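Local coordinates for protein putative HAD-hydrolase YfnB (Bacillus subtilis, PDB 3ED5) that is a putative hydrolase of the haloacid dehalogenase-like superfamily that probably acts as a 5'-nucleotidase, at residues T9-V14 and Y122-G127; T17-Q22 and Y133-D138; F156-K161 and T187-G192; E177-I182 and A196-C201. All blocks are in the same frame, centred on the assembly; numbering follows the deposited sequence.

Overall arrangement
All four contacts belong to the Rossmann-like core of the chain, built round one parallel sheet in the order 147-150, 120-125, 9-12, 179-183, 199-203, 218-220. Contact 1 joins strands 120-125 and 9-12; contact 4 joins the next two, 179-183 and 199-203. Strands 9-12 and 179-183 are neighbours, which ties the pair together with centres about 11 Å apart. Contact 2 fastens the turn after strand 9-12 to helix 129-138. Contact 3, about 20 Å from contact 2 between centres, sets a loop lysine against helix 186-195. Contacts 1 and 2 interleave along the chain, as do 3 and 4. Contacts 1 and 3 meet at Asp13, the probable nucleophile, so distant segments converge on one active site.

Contact 1. Residues T9-V14 and Y122-G127. With FMT (formic acid), chain C.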
loop_
_atom_site.group_PDB
_atom_site.type_symbol
_atom_site.label_atom_id
_atom_site.label_comp_id
_atom_site.label_asym_id
_atom_site.label_seq_id
_atom_site.Cartn_x
_atom_site.Cartn_y
_atom_site.Cartn_z
ATOM N N THR A 9 -4.104 8.443 16.942
ATOM C CA THR A 9 -3.370 8.623 15.702
ATOM C C THR A 9 -3.522 7.339 14.902
ATOM O O THR A 9 -3.159 6.268 15.409
ATOM C CB THR A 9 -1.890 8.837 16.022
ATOM O OG1 THR A 9 -1.766 9.938 16.942
ATOM C CG2 THR A 9 -1.074 9.135 14.738
ATOM N N LEU A 10 -4.020 7.451 13.664
ATOM C CA LEU A 10 -4.185 6.270 12.784
ATOM C C LEU A 10 -3.268 6.424 11.575
ATOM O O LEU A 10 -3.297 7.471 10.907
ATOM C CB LEU A 10 -5.652 6.091 12.315
ATOM C CG LEU A 10 -6.659 6.162 13.485
ATOM C CD1 LEU A 10 -8.096 6.086 12.952
ATOM C CD2 LEU A 10 -6.398 5.061 14.528
ATOM N N LEU A 11 -2.445 5.406 11.322
ATOM C CA LEU A 11 -1.573 5.394 10.166
ATOM C C LEU A 11 -2.140 4.387 9.157
ATOM O O LEU A 11 -2.276 3.203 9.468
ATOM C CB LEU A 11 -0.152 4.966 10.557
ATOM C CG LEU A 11 0.473 5.638 11.812
ATOM C CD1 LEU A 11 1.897 5.103 12.011
ATOM C CD2 LEU A 11 0.510 7.165 11.701
ATOM N N PHE A 12 -2.476 4.880 7.977
ATOM C CA PHE A 12 -3.088 4.009 6.976
ATOM C C PHE A 12 -2.117 3.776 5.833
ATOM O O PHE A 12 -1.567 4.705 5.257
ATOM C CB PHE A 12 -4.343 4.678 6.376
ATOM C CG PHE A 12 -5.583 4.508 7.192
ATOM C CD1 PHE A 12 -6.431 3.417 7.014
ATOM C CD2 PHE A 12 -5.927 5.479 8.144
ATOM C CE1 PHE A 12 -7.596 3.268 7.818
ATOM C CE2 PHE A 12 -7.098 5.355 8.922
ATOM C CZ PHE A 12 -7.921 4.259 8.764
ATOM N N ASP A 13 -1.962 2.507 5.485
ATOM C CA ASP A 13 -1.418 2.120 4.192
ATOM C C ASP A 13 -2.425 2.539 3.098
ATOM O O ASP A 13 -3.607 2.753 3.374
ATOM C CB ASP A 13 -1.192 0.600 4.203
ATOM C CG ASP A 13 -0.771 0.059 2.848
ATOM O OD1 ASP A 13 0.357 0.359 2.381
ATOM O OD2 ASP A 13 -1.582 -0.677 2.280
ATOM N N VAL A 14 -1.965 2.642 1.840
ATOM C CA VAL A 14 -2.842 3.070 0.733
ATOM C C VAL A 14 -3.375 1.849 -0.024
ATOM O O VAL A 14 -4.591 1.575 -0.068
ATOM C CB VAL A 14 -2.087 4.015 -0.265
ATOM C CG1 VAL A 14 -2.996 4.422 -1.448
ATOM C CG2 VAL A 14 -1.659 5.334 0.458
ATOM N N TYR A 122 -2.932 9.741 9.134
ATOM C CA TYR A 122 -1.732 9.902 8.330
ATOM C C TYR A 122 -1.665 8.751 7.330
ATOM O O TYR A 122 -2.202 7.669 7.575
ATOM C CB TYR A 122 -0.465 9.819 9.149
ATOM C CG TYR A 122 -0.397 10.957 10.145
ATOM C CD1 TYR A 122 0.224 12.159 9.790
ATOM C CD2 TYR A 122 -0.992 10.839 11.395
ATOM C CE1 TYR A 122 0.275 13.239 10.696
ATOM C CE2 TYR A 122 -0.937 11.928 12.326
ATOM C CZ TYR A 122 -0.310 13.102 11.947
ATOM O OH TYR A 122 -0.228 14.182 12.812
ATOM N N ILE A 123 -0.940 8.996 6.251
ATOM C CA ILE A 123 -0.660 7.942 5.252
ATOM C C ILE A 123 0.787 7.448 5.438
ATOM O O ILE A 123 1.688 8.266 5.637
ATOM C CB ILE A 123 -0.811 8.456 3.801
ATOM C CG1 ILE A 123 -2.282 8.779 3.457
ATOM C CG2 ILE A 123 -0.203 7.418 2.793
ATOM C CD1 ILE A 123 -3.186 7.544 3.411
ATOM N N VAL A 124 0.993 6.119 5.372
ATOM C CA VAL A 124 2.330 5.520 5.408
ATOM C C VAL A 124 2.415 4.574 4.200
ATOM O O VAL A 124 1.679 3.584 4.119
ATOM C CB VAL A 124 2.686 4.829 6.767
ATOM C CG1 VAL A 124 2.853 5.947 7.876
ATOM C CG2 VAL A 124 1.611 3.755 7.179
ATOM N N THR A 125 3.256 4.950 3.254
ATOM C CA THR A 125 3.291 4.192 1.980
ATOM C C THR A 125 4.702 4.034 1.399
ATOM O O THR A 125 5.535 4.942 1.500
ATOM C CB THR A 125 2.294 4.822 0.931
ATOM O OG1 THR A 125 2.265 3.989 -0.266
ATOM C CG2 THR A 125 2.744 6.247 0.518
ATOM N N ASN A 126 4.945 2.867 0.763
ATOM C CA ASN A 126 6.176 2.625 -0.009
ATOM C C ASN A 126 5.946 2.923 -1.513
ATOM O O ASN A 126 6.877 2.834 -2.316
ATOM C CB ASN A 126 6.584 1.142 0.080
ATOM C CG ASN A 126 7.289 0.801 1.358
ATOM O OD1 ASN A 126 7.577 1.685 2.186
ATOM N ND2 ASN A 126 7.568 -0.474 1.546
ATOM N N GLY A 127 4.719 3.284 -1.875
ATOM C CA GLY A 127 4.381 3.584 -3.278
ATOM C C GLY A 127 5.074 4.824 -3.816
ATOM O O GLY A 127 5.464 5.710 -3.081
HETATM C C FMT C . 3.485 -0.692 1.231
HETATM O O1 FMT C . 3.714 -1.120 0.112
HETATM O O2 FMT C . 3.418 0.526 1.394
HETATM O O HOH W 1 0.661 1.775 -0.235
#
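Tyr122 and Leu11 are paired in register on neighbouring parallel strands at the centre of the HAD sheet. The backbone bonds run from Tyr122 N to Leu10 O, from Phe12 N to Tyr122 O (2.8 Å, nearly straight at 172°) and from Val124 N to Phe12 O. Tyr122 shows how one face is filled. Its CB rests 3.8 Å from Leu11 CD2, which also reaches the near part of the ring. The first torsion (chi1 -64°) sets CG beside the backbone N, on the side of the preceding residues; from there Tyr122 CE2 lies 3.7 Å from Thr9 CG2. The phenol OH bonds to Lys146 NZ, outside the two segments. An alanine here would probably leave a gap where the ring lay beside Thr9 CG2 and deprive Lys146 of its hydroxyl partner. Val124 follows on the same face, CG2 4.0 Å from Leu11 CB. On the face of Phe12, Val14 packs on Ile123 from the loop after strand 9-12, their CG2 methyls tightly set at 3.5 Å; the branched Ile123 suits its place on the strand. Past the strand ends the chemistry turns polar. Water 1 lies between Asp13 OD1 (3.0 Å) and Thr125 OG1 (2.7 Å) in the conformer described. OD1 also meets Lys158 NZ in a salt bridge, and Asp13 OD2 is bonded to Thr17 OG1. The Thr125 hydroxyl also accepts from Gly127 N, closing an ST turn. The C-terminal ends of these two strands thus carry polar groups, consistent with Asp13 serving as the nucleophile there, as in relatives.

Contact 2. Residues T17-Q22 and Y133-D138; sequences TILDFQ and YKRLRD. With FMT (formic acid), chain G.
Leu19 packs against the guanidinium of Arg135, with CD1 3.7 Å above the plane and over its centre. The arginine chain bends at chi3 (62°), which turns NE back, and the same methyl lies 3.6 Å from Arg135 CB, held in the crook of the chain. Leu19 CB completes the contact, 3.6 Å from Arg135 NH2. Phe21 receives that nitrogen at its ring edge, where CD1 is 3.9 Å from Arg135 NH2; ring and guanidinium planes are 76° apart. One residue on, Leu136 CD2 meets Ile18 CD1 at 4.1 Å, the two side chains crossing at about a right angle. A long residue with a flat charged end suits the place of Arg135: one face takes a methyl while the N-H groups in its plane can bond to oxygens. In the next shell NH1 forms a salt bridge with Asp15 and NE bonds to Gly101 O, which together fix the rotation of the group. An alanine in its place would probably leave Asp15 without its positive mate and a gap where the guanidinium covered Leu19 CD1. On the outer side of the helix, Lys134 NZ and Asp138 OD2 form a salt bridge one turn apart (2.8 Å). Asp20 caps helix 21-35 through Ala23 N. Within the fold, Ile18 and Leu136 both rest on Ile123 of strand 120-125, and Leu136 reaches Ile148 of strand 147-150.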
loop_
_atom_site.group_PDB
_atom_site.type_symbol
_atom_site.label_atom_id
_atom_site.label_comp_id
_atom_site.label_asym_id
_atom_site.label_seq_id
_atom_site.Cartn_x
_atom_site.Cartn_y
_atom_site.Cartn_z
ATOM N N THR A 17 -5.711 -1.143 0.947
ATOM C CA THR A 17 -6.155 -0.837 2.315
ATOM C C THR A 17 -7.313 0.148 2.199
ATOM O O THR A 17 -8.420 -0.173 2.625
ATOM C CB THR A 17 -4.992 -0.281 3.166
ATOM O OG1 THR A 17 -3.954 -1.273 3.237
ATOM C CG2 THR A 17 -5.465 0.030 4.620
ATOM N N ILE A 18 -7.082 1.306 1.554
ATOM C CA ILE A 18 -8.162 2.265 1.276
ATOM C C ILE A 18 -8.437 2.475 -0.222
ATOM O O ILE A 18 -9.538 2.831 -0.580
ATOM C CB ILE A 18 -7.960 3.650 2.005
ATOM C CG1 ILE A 18 -6.602 4.278 1.631
ATOM C CG2 ILE A 18 -8.137 3.456 3.514
ATOM C CD1 ILE A 18 -6.245 5.648 2.357
ATOM N N LEU A 19 -7.437 2.254 -1.071
ATOM C CA LEU A 19 -7.642 2.288 -2.528
ATOM C C LEU A 19 -7.577 0.869 -3.043
ATOM O O LEU A 19 -6.805 0.068 -2.521
ATOM C CB LEU A 19 -6.556 3.145 -3.209
ATOM C CG LEU A 19 -6.661 4.651 -2.951
ATOM C CD1 LEU A 19 -5.565 5.395 -3.770
ATOM C CD2 LEU A 19 -8.044 5.159 -3.332
ATOM N N ASP A 20 -8.350 0.577 -4.090
ATOM C CA ASP A 20 -8.401 -0.771 -4.635
ATOM C C ASP A 20 -7.269 -0.864 -5.676
ATOM O O ASP A 20 -7.479 -0.616 -6.875
ATOM C CB ASP A 20 -9.799 -1.027 -5.218
ATOM C CG ASP A 20 -9.974 -2.452 -5.793
ATOM O OD1 ASP A 20 -9.020 -3.232 -5.891
ATOM O OD2 ASP A 20 -11.104 -2.777 -6.147
ATOM N N PHE A 21 -6.064 -1.184 -5.186
ATOM C CA PHE A 21 -4.894 -1.263 -6.046
ATOM C C PHE A 21 -5.019 -2.418 -7.010
ATOM O O PHE A 21 -4.605 -2.304 -8.167
ATOM C CB PHE A 21 -3.607 -1.431 -5.243
ATOM C CG PHE A 21 -2.378 -1.464 -6.106
ATOM C CD1 PHE A 21 -1.803 -0.268 -6.562
ATOM C CD2 PHE A 21 -1.833 -2.692 -6.530
ATOM C CE1 PHE A 21 -0.656 -0.286 -7.377
ATOM C CE2 PHE A 21 -0.692 -2.712 -7.357
ATOM C CZ PHE A 21 -0.104 -1.503 -7.768
ATOM N N GLN A 22 -5.629 -3.513 -6.561
ATOM C CA GLN A 22 -5.863 -4.644 -7.512
ATOM C C GLN A 22 -6.595 -4.205 -8.779
ATOM O O GLN A 22 -6.227 -4.618 -9.892
ATOM C CB GLN A 22 -6.636 -5.778 -6.826
ATOM C CG GLN A 22 -5.863 -6.365 -5.635
ATOM C CD GLN A 22 -4.494 -6.842 -6.044
ATOM O OE1 GLN A 22 -3.455 -6.282 -5.653
ATOM N NE2 GLN A 22 -4.475 -7.862 -6.865
ATOM N N TYR A 133 -0.007 10.446 -4.258
ATOM C CA TYR A 133 -0.608 11.771 -4.144
ATOM C C TYR A 133 -1.748 11.915 -5.175
ATOM O O TYR A 133 -2.868 12.354 -4.848
ATOM C CB TYR A 133 0.427 12.884 -4.360
ATOM C CG TYR A 133 1.119 13.318 -3.069
ATOM C CD1 TYR A 133 2.067 12.514 -2.441
ATOM C CD2 TYR A 133 0.805 14.541 -2.478
ATOM C CE1 TYR A 133 2.721 12.933 -1.248
ATOM C CE2 TYR A 133 1.439 14.971 -1.291
ATOM C CZ TYR A 133 2.400 14.164 -0.693
ATOM O OH TYR A 133 3.017 14.595 0.478
ATOM N N LYS A 134 -1.450 11.525 -6.410
ATOM C CA LYS A 134 -2.441 11.688 -7.473
ATOM C C LYS A 134 -3.702 10.853 -7.242
ATOM O O LYS A 134 -4.823 11.396 -7.336
ATOM C CB LYS A 134 -1.830 11.389 -8.860
ATOM C CG LYS A 134 -2.855 11.547 -9.993
ATOM C CD LYS A 134 -2.201 11.339 -11.369
ATOM C CE LYS A 134 -3.102 11.762 -12.504
ATOM N NZ LYS A 134 -4.378 10.982 -12.521
ATOM N N ARG A 135 -3.538 9.572 -6.915
ATOM C CA ARG A 135 -4.681 8.675 -6.679
ATOM C C ARG A 135 -5.474 9.076 -5.422
ATOM O O ARG A 135 -6.718 9.018 -5.423
ATOM C CB ARG A 135 -4.217 7.218 -6.624
ATOM C CG ARG A 135 -3.752 6.746 -8.039
ATOM C CD ARG A 135 -2.979 5.456 -7.930
ATOM N NE ARG A 135 -3.816 4.367 -7.369
ATOM C CZ ARG A 135 -3.494 3.594 -6.330
ATOM N NH1 ARG A 135 -2.342 3.753 -5.668
ATOM N NH2 ARG A 135 -4.338 2.631 -5.961
ATOM N N LEU A 136 -4.780 9.542 -4.380
ATOM C CA LEU A 136 -5.506 10.061 -3.225
ATOM C C LEU A 136 -6.288 11.331 -3.570
ATOM O O LEU A 136 -7.403 11.548 -3.031
ATOM C CB LEU A 136 -4.553 10.343 -2.038
ATOM C CG LEU A 136 -3.988 9.077 -1.394
ATOM C CD1 LEU A 136 -2.808 9.459 -0.481
ATOM C CD2 LEU A 136 -5.051 8.241 -0.645
ATOM N N ARG A 137 -5.715 12.199 -4.393
ATOM C CA ARG A 137 -6.440 13.416 -4.795
ATOM C C ARG A 137 -7.670 13.065 -5.639
ATOM O O ARG A 137 -8.764 13.575 -5.402
ATOM C CB ARG A 137 -5.547 14.394 -5.553
ATOM C CG ARG A 137 -4.583 15.149 -4.661
ATOM C CD ARG A 137 -3.988 16.358 -5.393
ATOM N NE ARG A 137 -3.179 17.169 -4.480
ATOM C CZ ARG A 137 -1.845 17.146 -4.427
ATOM N NH1 ARG A 137 -1.220 17.912 -3.552
ATOM N NH2 ARG A 137 -1.133 16.368 -5.243
ATOM N N ASP A 138 -7.463 12.216 -6.646
ATOM C CA ASP A 138 -8.523 11.901 -7.589
ATOM C C ASP A 138 -9.720 11.167 -6.966
ATOM O O ASP A 138 -10.847 11.326 -7.444
ATOM C CB ASP A 138 -7.958 11.045 -8.753
ATOM C CG ASP A 138 -6.961 11.818 -9.649
ATOM O OD1 ASP A 138 -6.871 13.062 -9.585
ATOM O OD2 ASP A 138 -6.282 11.171 -10.500
HETATM C C FMT G . -1.956 15.839 -8.601
HETATM O O1 FMT G . -2.113 17.064 -8.437
HETATM O O2 FMT G . -1.613 15.054 -7.709
#

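Contact 3. Residues F156-K161 and T187-G192; sequences FQKPMK and TADIKG. With FMT (formic acid), chain D; FMT (formic acid), chain C.
Lys158 and Asp189 join at the active site of the HAD fold, where the loop before helix 161-169 meets helix 186-195; their places are consistent with the lysine and acidic motifs of the family. Lys158 NZ forms a salt bridge with Asp189 OD1 (2.7 Å), using the syn lone pair of that oxygen. The lysine chain bends at chi3 (-78°), which places CE 3.5 Å from Asp189 OD1. The ammonium has further partners in Asp13 OD1 and Val124 O, so it links Asp13 and Asp189. Asp189 OD2 accepts from Ser185 N, a second-shell bond that keeps the carboxylate from turning. A long, positive side chain is what this meeting of oxygens needs. Nearer the backbone, the small Ala188 lets the loop approach, its CB lying 3.9 Å from Lys158 CB. Next comes Pro159, preceded by a cis peptide bond, which lays its ring against the helix. Gly192 suits this spot, since its bare CA sits 3.5 Å from Pro159 CB and a CB would press on Pro159 CA and clash with Ala188 O. Thr187 bonds through OG1 to Glu60 of helix 42-60. At the CG end of the ring, Lys191 CD touches Pro159 CG at 3.7 Å, and the lysine chain curls until its NZ donates to Thr187 O (3.2 Å), a carbonyl that Pro159 CB also approaches, at 3.1 Å.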
loop_
_atom_site.group_PDB
_atom_site.type_symbol
_atom_site.label_atom_id
_atom_site.label_comp_id
_atom_site.label_asym_id
_atom_site.label_seq_id
_atom_site.Cartn_x
_atom_site.Cartn_y
_atom_site.Cartn_z
ATOM N N PHE A 156 14.793 4.739 3.614
ATOM C CA PHE A 156 14.411 3.404 4.037
ATOM C C PHE A 156 12.994 3.132 3.499
ATOM O O PHE A 156 12.474 3.910 2.686
ATOM C CB PHE A 156 14.446 3.315 5.586
ATOM C CG PHE A 156 15.764 3.723 6.187
ATOM C CD1 PHE A 156 16.766 2.791 6.405
ATOM C CD2 PHE A 156 15.993 5.058 6.540
ATOM C CE1 PHE A 156 18.012 3.189 6.985
ATOM C CE2 PHE A 156 17.213 5.469 7.117
ATOM C CZ PHE A 156 18.231 4.526 7.319
ATOM N N GLN A 157 12.366 2.055 3.951
ATOM C CA GLN A 157 11.036 1.696 3.468
ATOM C C GLN A 157 10.390 0.835 4.533
ATOM O O GLN A 157 11.094 0.191 5.280
ATOM C CB GLN A 157 11.113 0.937 2.105
ATOM C CG GLN A 157 11.876 -0.394 2.102
ATOM C CD GLN A 157 13.388 -0.268 2.261
ATOM O OE1 GLN A 157 14.018 0.681 1.763
ATOM N NE2 GLN A 157 13.998 -1.241 2.975
ATOM N N LYS A 158 9.063 0.809 4.590
ATOM C CA LYS A 158 8.373 -0.201 5.411
ATOM C C LYS A 158 8.862 -1.593 4.963
ATOM O O LYS A 158 9.004 -1.838 3.738
ATOM C CB LYS A 158 6.843 -0.132 5.268
ATOM C CG LYS A 158 6.170 1.233 5.469
ATOM C CD LYS A 158 4.604 1.057 5.452
ATOM C CE LYS A 158 4.121 0.908 4.076
ATOM N NZ LYS A 158 2.638 0.896 3.995
ATOM N N PRO A 159 9.128 -2.509 5.915
ATOM C CA PRO A 159 8.841 -2.435 7.365
ATOM C C PRO A 159 9.978 -1.901 8.258
ATOM O O PRO A 159 9.892 -1.993 9.506
ATOM C CB PRO A 159 8.619 -3.899 7.726
ATOM C CG PRO A 159 9.658 -4.594 6.899
ATOM C CD PRO A 159 9.543 -3.877 5.540
HETATM N N MSE A 160 11.036 -1.370 7.658
HETATM C CA MSE A 160 12.240 -0.962 8.419
HETATM C C MSE A 160 11.912 -0.011 9.561
HETATM O O MSE A 160 11.205 0.977 9.370
HETATM C CB MSE A 160 13.286 -0.315 7.511
HETATM C CG MSE A 160 13.812 -1.248 6.403
HETATM SE SE MSE A 160 14.550 -2.969 7.054
HETATM C CE MSE A 160 12.997 -4.092 6.900
ATOM N N LYS A 161 12.448 -0.320 10.740
ATOM C CA LYS A 161 12.302 0.552 11.907
ATOM C C LYS A 161 12.707 1.996 11.573
ATOM O O LYS A 161 12.044 2.944 12.008
ATOM C CB LYS A 161 13.056 -0.053 13.109
ATOM C CG LYS A 161 14.573 -0.250 12.920
ATOM C CD LYS A 161 15.228 -1.004 14.094
ATOM C CE LYS A 161 16.765 -1.056 13.974
ATOM N NZ LYS A 161 17.362 -1.650 15.215
ATOM N N THR A 187 3.976 -8.072 5.640
ATOM C CA THR A 187 5.400 -7.802 5.629
ATOM C C THR A 187 5.770 -6.332 5.762
ATOM O O THR A 187 6.798 -6.040 6.379
ATOM C CB THR A 187 6.112 -8.412 4.401
ATOM O OG1 THR A 187 5.545 -7.884 3.196
ATOM C CG2 THR A 187 5.971 -9.950 4.380
ATOM N N ALA A 188 4.980 -5.423 5.196
ATOM C CA ALA A 188 5.303 -4.003 5.255
ATOM C C ALA A 188 4.596 -3.375 6.428
ATOM O O ALA A 188 5.219 -2.601 7.189
ATOM C CB ALA A 188 4.885 -3.275 3.990
ATOM N N ASP A 189 3.296 -3.674 6.568
ATOM C CA ASP A 189 2.464 -2.927 7.558
ATOM C C ASP A 189 2.443 -3.585 8.916
ATOM O O ASP A 189 2.678 -2.927 9.945
ATOM C CB ASP A 189 1.025 -2.761 7.046
ATOM C CG ASP A 189 0.958 -2.012 5.736
ATOM O OD1 ASP A 189 1.584 -0.934 5.640
ATOM O OD2 ASP A 189 0.295 -2.540 4.807
ATOM N N ILE A 190 2.180 -4.886 8.955
ATOM C CA ILE A 190 2.024 -5.539 10.243
ATOM C C ILE A 190 3.380 -5.776 10.902
ATOM O O ILE A 190 3.596 -5.358 12.030
ATOM C CB ILE A 190 1.180 -6.822 10.150
ATOM C CG1 ILE A 190 -0.151 -6.556 9.401
ATOM C CG2 ILE A 190 0.961 -7.403 11.532
ATOM C CD1 ILE A 190 -1.035 -5.384 9.989
ATOM N N LYS A 191 4.318 -6.382 10.181
ATOM C CA LYS A 191 5.681 -6.528 10.687
ATOM C C LYS A 191 6.270 -5.147 10.984
ATOM O O LYS A 191 6.872 -4.952 12.022
ATOM C CB LYS A 191 6.566 -7.276 9.701
ATOM C CG LYS A 191 8.001 -7.525 10.217
ATOM C CD LYS A 191 8.961 -7.540 8.986
ATOM C CE LYS A 191 8.871 -8.810 8.171
ATOM N NZ LYS A 191 8.814 -8.506 6.682
ATOM N N GLY A 192 6.065 -4.198 10.072
ATOM C CA GLY A 192 6.524 -2.819 10.270
ATOM C C GLY A 192 6.038 -2.229 11.595
ATOM O O GLY A 192 6.849 -1.753 12.432
HETATM C C FMT D . 17.625 0.509 3.253
HETATM O O1 FMT D . 17.126 -0.554 2.783
HETATM O O2 FMT D . 17.600 1.644 2.713
HETATM C C FMT C . 3.485 -0.692 1.231
HETATM O O1 FMT C . 3.714 -1.120 0.112
HETATM O O2 FMT C . 3.418 0.526 1.394
#

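Contact 4. Residues E177-I182 and A196-C201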
loop_
_atom_site.group_PDB
_atom_site.type_symbol
_atom_site.label_atom_id
_atom_site.label_comp_id
_atom_site.label_asym_id
_atom_site.label_seq_id
_atom_site.Cartn_x
_atom_site.Cartn_y
_atom_site.Cartn_z
ATOM N N GLU A 177 1.713 4.266 22.095
ATOM C CA GLU A 177 0.625 3.588 22.799
ATOM C C GLU A 177 -0.764 3.982 22.269
ATOM O O GLU A 177 -1.722 3.219 22.402
ATOM C CB GLU A 177 0.720 3.925 24.287
ATOM C CG GLU A 177 -0.295 3.242 25.128
ATOM C CD GLU A 177 -0.236 3.708 26.561
ATOM O OE1 GLU A 177 0.793 4.289 26.964
ATOM O OE2 GLU A 177 -1.231 3.492 27.284
ATOM N N HIS A 178 -0.867 5.167 21.675
ATOM C CA HIS A 178 -2.144 5.692 21.174
ATOM C C HIS A 178 -2.191 5.757 19.666
ATOM O O HIS A 178 -2.956 6.548 19.095
ATOM C CB HIS A 178 -2.380 7.077 21.758
ATOM C CG HIS A 178 -2.423 7.067 23.248
ATOM N ND1 HIS A 178 -3.572 6.777 23.953
ATOM C CD2 HIS A 178 -1.447 7.256 24.168
ATOM C CE1 HIS A 178 -3.308 6.818 25.251
ATOM N NE2 HIS A 178 -2.025 7.094 25.405
ATOM N N THR A 179 -1.355 4.940 19.036
ATOM C CA THR A 179 -1.274 4.891 17.594
ATOM C C THR A 179 -1.591 3.493 17.058
ATOM O O THR A 179 -1.129 2.488 17.608
ATOM C CB THR A 179 0.141 5.303 17.129
ATOM O OG1 THR A 179 0.438 6.608 17.613
ATOM C CG2 THR A 179 0.273 5.276 15.570
ATOM N N LEU A 180 -2.344 3.440 15.956
ATOM C CA LEU A 180 -2.674 2.184 15.296
ATOM C C LEU A 180 -2.225 2.278 13.845
ATOM O O LEU A 180 -2.515 3.294 13.172
ATOM C CB LEU A 180 -4.204 1.964 15.341
ATOM C CG LEU A 180 -4.690 0.652 14.656
ATOM C CD1 LEU A 180 -4.218 -0.607 15.411
ATOM C CD2 LEU A 180 -6.233 0.667 14.599
ATOM N N ILE A 181 -1.581 1.225 13.326
ATOM C CA ILE A 181 -1.351 1.168 11.887
ATOM C C ILE A 181 -2.326 0.150 11.260
ATOM O O ILE A 181 -2.502 -0.950 11.787
ATOM C CB ILE A 181 0.116 0.846 11.502
ATOM C CG1 ILE A 181 0.261 0.783 9.957
ATOM C CG2 ILE A 181 0.616 -0.459 12.177
ATOM C CD1 ILE A 181 1.774 0.715 9.472
ATOM N N ILE A 182 -2.943 0.545 10.149
ATOM C CA ILE A 182 -3.927 -0.288 9.443
ATOM C C ILE A 182 -3.416 -0.530 8.028
ATOM O O ILE A 182 -3.139 0.419 7.289
ATOM C CB ILE A 182 -5.279 0.465 9.335
ATOM C CG1 ILE A 182 -5.803 0.899 10.717
ATOM C CG2 ILE A 182 -6.343 -0.433 8.613
ATOM C CD1 ILE A 182 -5.447 2.346 11.100
ATOM N N ALA A 196 8.073 -1.485 15.248
ATOM C CA ALA A 196 8.107 -0.080 15.668
ATOM C C ALA A 196 7.312 0.211 16.944
ATOM O O ALA A 196 7.206 1.365 17.383
ATOM C CB ALA A 196 7.618 0.802 14.478
ATOM N N GLY A 197 6.770 -0.830 17.563
ATOM C CA GLY A 197 6.091 -0.689 18.829
ATOM C C GLY A 197 4.655 -0.209 18.723
ATOM O O GLY A 197 4.130 0.345 19.695
ATOM N N LEU A 198 4.022 -0.443 17.567
ATOM C CA LEU A 198 2.610 -0.086 17.365
ATOM C C LEU A 198 1.655 -1.278 17.381
ATOM O O LEU A 198 1.983 -2.351 16.872
ATOM C CB LEU A 198 2.413 0.634 16.022
ATOM C CG LEU A 198 3.342 1.824 15.720
ATOM C CD1 LEU A 198 3.048 2.300 14.348
ATOM C CD2 LEU A 198 3.108 2.948 16.767
ATOM N N ASP A 199 0.437 -1.045 17.875
ATOM C CA ASP A 199 -0.678 -1.951 17.603
ATOM C C ASP A 199 -0.916 -1.943 16.088
ATOM O O ASP A 199 -0.725 -0.909 15.422
ATOM C CB ASP A 199 -1.958 -1.505 18.350
ATOM C CG ASP A 199 -1.888 -1.775 19.845
ATOM O OD1 ASP A 199 -0.902 -2.395 20.282
ATOM O OD2 ASP A 199 -2.828 -1.377 20.570
ATOM N N THR A 200 -1.313 -3.096 15.556
ATOM C CA THR A 200 -1.536 -3.269 14.114
ATOM C C THR A 200 -2.925 -3.847 13.791
ATOM O O THR A 200 -3.453 -4.698 14.530
ATOM C CB THR A 200 -0.501 -4.265 13.527
ATOM O OG1 THR A 200 -0.500 -5.448 14.326
ATOM C CG2 THR A 200 0.936 -3.666 13.549
ATOM N N CYS A 201 -3.473 -3.421 12.650
ATOM C CA CYS A 201 -4.758 -3.943 12.146
ATOM C C CYS A 201 -4.573 -4.431 10.702
ATOM O O CYS A 201 -4.313 -3.641 9.817
ATOM C CB CYS A 201 -5.826 -2.851 12.228
ATOM S SG CYS A 201 -7.446 -3.453 11.655
HETATM O O HOH W 2 -0.281 0.998 19.632
#
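Ile181 O accepts from Cys201 N at 2.8 Å, and Thr200 CA also leans on it through a C-H...O contact. The two segments hold the parallel strands of a beta-alpha-beta unit, strand 179-183, helix 186-195 and strand 199-203, in the Rossmann-like core. The same isoleucine donates through its N to Asp199 O (3.1 Å), almost straight at 171°. Before that the strands separate: water 2 donates to Thr179 O (2.7 Å) and accepts from Asp199 N (2.8 Å), carrying the pairing across the widened entrance. Gly197 precedes it, ending helix 186-195 in a Schellman motif with a positive phi that glycine tolerates readily. Asp199 suits this place because its carboxylate has partners: OD2 is held by Tyr7 OH and by a salt bridge to Lys5. The contacts across the strands are otherwise mainly between carbon atoms. A chi2 of 67° turns CD1 of Leu180 to 3.8 Å from Asp199 CB, and the compact Cys201 takes Ile182 CG1 against its CB. Leu198 lies over the other face, with CD2 3.8 Å from Thr179 CB and its chain also touching Phe168 of helix 161-169. Also on that face, Ile181 and Thr200 lie side by side, pointing the same way, and their branching methyls, CG2 of Ile181 and CG2 of Thr200, meet at 3.5 Å.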